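Local coordinates for MTH396 protein (Methanothermobacter thermautotrophicus, PDB 1NXH) that is of unknown function but forms an all-helical homodimer of the EhaM (DUF1959) family, with disulfide bonds linking its two subunits, at residues E69-D74 against R107-A112. Numbering follows the deposited sequence.
Sequences EKLHSD and REYSEA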
loop_
_atom_site.group_PDB
_atom_site.type_symbol
_atom_site.label_atom_id
_atom_site.label_comp_id
_atom_site.label_asym_id
_atom_site.label_seq_id
_atom_site.Cartn_x
_atom_site.Cartn_y
_atom_site.Cartn_z
ATOM N N GLU A 69 -4.885 1.582 5.176
ATOM C CA GLU A 69 -4.668 0.879 3.922
ATOM C C GLU A 69 -3.178 0.699 3.659
ATOM O O GLU A 69 -2.706 -0.428 3.436
ATOM C CB GLU A 69 -5.283 1.643 2.758
ATOM C CG GLU A 69 -6.784 1.517 2.634
ATOM C CD GLU A 69 -7.280 2.014 1.288
ATOM O OE1 GLU A 69 -8.509 2.211 1.145
ATOM O OE2 GLU A 69 -6.439 2.199 0.374
ATOM N N LYS A 70 -2.444 1.816 3.689
ATOM C CA LYS A 70 -1.000 1.805 3.456
ATOM C C LYS A 70 -0.353 0.806 4.423
ATOM O O LYS A 70 0.423 -0.060 4.015
ATOM C CB LYS A 70 -0.426 3.225 3.653
ATOM C CG LYS A 70 0.811 3.542 2.782
ATOM C CD LYS A 70 1.172 5.048 2.771
ATOM C CE LYS A 70 2.603 5.357 2.207
ATOM N NZ LYS A 70 2.796 5.178 0.723
ATOM N N LEU A 71 -0.703 0.909 5.700
ATOM C CA LEU A 71 -0.151 0.009 6.711
ATOM C C LEU A 71 -0.421 -1.447 6.380
ATOM O O LEU A 71 0.491 -2.267 6.323
ATOM C CB LEU A 71 -0.734 0.333 8.090
ATOM C CG LEU A 71 -0.337 1.726 8.571
ATOM C CD1 LEU A 71 -1.063 2.084 9.850
ATOM C CD2 LEU A 71 1.180 1.761 8.754
ATOM N N HIS A 72 -1.688 -1.757 6.164
ATOM C CA HIS A 72 -2.085 -3.113 5.853
ATOM C C HIS A 72 -1.175 -3.667 4.775
ATOM O O HIS A 72 -0.660 -4.786 4.887
ATOM C CB HIS A 72 -3.528 -3.139 5.358
ATOM C CG HIS A 72 -4.131 -4.504 5.376
ATOM N ND1 HIS A 72 -4.518 -5.128 6.544
ATOM C CD2 HIS A 72 -4.351 -5.395 4.381
ATOM C CE1 HIS A 72 -4.953 -6.347 6.267
ATOM N NE2 HIS A 72 -4.860 -6.535 4.963
ATOM N N SER A 73 -0.986 -2.860 3.733
ATOM C CA SER A 73 -0.156 -3.239 2.601
ATOM C C SER A 73 1.297 -3.391 2.984
ATOM O O SER A 73 1.862 -4.476 2.896
ATOM C CB SER A 73 -0.242 -2.211 1.487
ATOM O OG SER A 73 0.727 -2.519 0.500
ATOM N N ASP A 74 1.903 -2.295 3.410
ATOM C CA ASP A 74 3.299 -2.310 3.800
ATOM C C ASP A 74 3.657 -3.408 4.791
ATOM O O ASP A 74 4.783 -3.918 4.768
ATOM C CB ASP A 74 3.674 -0.957 4.381
ATOM C CG ASP A 74 3.584 0.134 3.364
ATOM O OD1 ASP A 74 3.789 1.301 3.739
ATOM O OD2 ASP A 74 3.315 -0.182 2.180
ATOM N N ARG A 107 3.730 11.485 13.865
ATOM C CA ARG A 107 4.777 10.502 13.630
ATOM C C ARG A 107 5.042 10.370 12.134
ATOM O O ARG A 107 4.107 10.302 11.340
ATOM C CB ARG A 107 4.353 9.153 14.213
ATOM C CG ARG A 107 5.477 8.366 14.869
ATOM C CD ARG A 107 6.627 8.118 13.910
ATOM N NE ARG A 107 7.714 7.379 14.548
ATOM C CZ ARG A 107 8.405 7.815 15.596
ATOM N NH1 ARG A 107 8.132 8.998 16.138
ATOM N NH2 ARG A 107 9.367 7.062 16.110
ATOM N N GLU A 108 6.314 10.359 11.750
ATOM C CA GLU A 108 6.682 10.215 10.347
ATOM C C GLU A 108 6.320 8.804 9.881
ATOM O O GLU A 108 6.829 7.823 10.429
ATOM C CB GLU A 108 8.183 10.411 10.180
ATOM C CG GLU A 108 8.682 10.147 8.776
ATOM C CD GLU A 108 8.645 11.386 7.924
ATOM O OE1 GLU A 108 7.587 12.048 7.890
ATOM O OE2 GLU A 108 9.675 11.701 7.294
ATOM N N TYR A 109 5.468 8.689 8.864
ATOM C CA TYR A 109 5.071 7.362 8.382
ATOM C C TYR A 109 6.259 6.424 8.399
ATOM O O TYR A 109 6.251 5.399 9.076
ATOM C CB TYR A 109 4.527 7.404 6.947
ATOM C CG TYR A 109 3.973 6.057 6.518
ATOM C CD1 TYR A 109 2.906 5.491 7.208
ATOM C CD2 TYR A 109 4.560 5.311 5.487
ATOM C CE1 TYR A 109 2.439 4.224 6.904
ATOM C CE2 TYR A 109 4.092 4.026 5.172
ATOM C CZ TYR A 109 3.030 3.489 5.897
ATOM O OH TYR A 109 2.567 2.203 5.690
ATOM N N SER A 110 7.272 6.799 7.630
ATOM C CA SER A 110 8.490 6.036 7.516
ATOM C C SER A 110 8.818 5.478 8.879
ATOM O O SER A 110 8.759 4.266 9.108
ATOM C CB SER A 110 9.614 6.951 7.067
ATOM O OG SER A 110 9.080 8.149 6.534
ATOM N N GLU A 111 9.153 6.370 9.797
ATOM C CA GLU A 111 9.506 5.948 11.136
ATOM C C GLU A 111 8.414 5.102 11.775
ATOM O O GLU A 111 8.708 4.060 12.349
ATOM C CB GLU A 111 9.808 7.173 11.991
ATOM C CG GLU A 111 10.964 8.006 11.443
ATOM C CD GLU A 111 11.042 9.387 12.069
ATOM O OE1 GLU A 111 10.971 9.473 13.313
ATOM O OE2 GLU A 111 11.179 10.383 11.319
ATOM N N ALA A 112 7.159 5.533 11.657
ATOM C CA ALA A 112 6.030 4.808 12.245
ATOM C C ALA A 112 5.890 3.367 11.733
ATOM O O ALA A 112 5.587 2.449 12.500
ATOM C CB ALA A 112 4.737 5.575 11.995
#
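The phenol of Tyr109 reaches across to helix 63-74 and donates its hydroxyl hydrogen to the carboxylate of Asp74, with Tyr109 OH 2.5 Å from Asp74 OD1. Aspartate suits the spot as a short acceptor: that oxygen lies at the ring's edge, close to its plane, while the carboxylate itself is turned 57° from the ring. Lys70, one helical turn before Asp74, sets its CD over one face of the Tyr109 ring, off-centre toward the rim and 4.2 Å from the centroid, in a CH-pi contact. Its CE runs on along the CE2 side, and CG lies nearest the hydroxyl end. A lysine can offer methylenes to the ring while its ammonium goes on to another partner, here OE1 of Gln76 of the second subunit. Leu71, buried, brings a branched methyl to the apolar rim, its CD2 3.3 Å from CE1 of Tyr109. Tyrosine joins a flat apolar ring to a polar end; its chi1 of -173° swings the ring out toward segment 69-74, spanning the 9.2 Å between the CA atoms of Leu71 and Tyr109. A phenylalanine here would remove the hydroxyl and would probably leave the Asp74 carboxylate without this donor. The contact thus joins the last turns of helix 63-74 to the start of helix 109-124; Leu71 also packs on Ile99 and Thr100 of helix 89-104, while Lys70 packs on Ser73, and Asp74 on Asp74, of the second subunit.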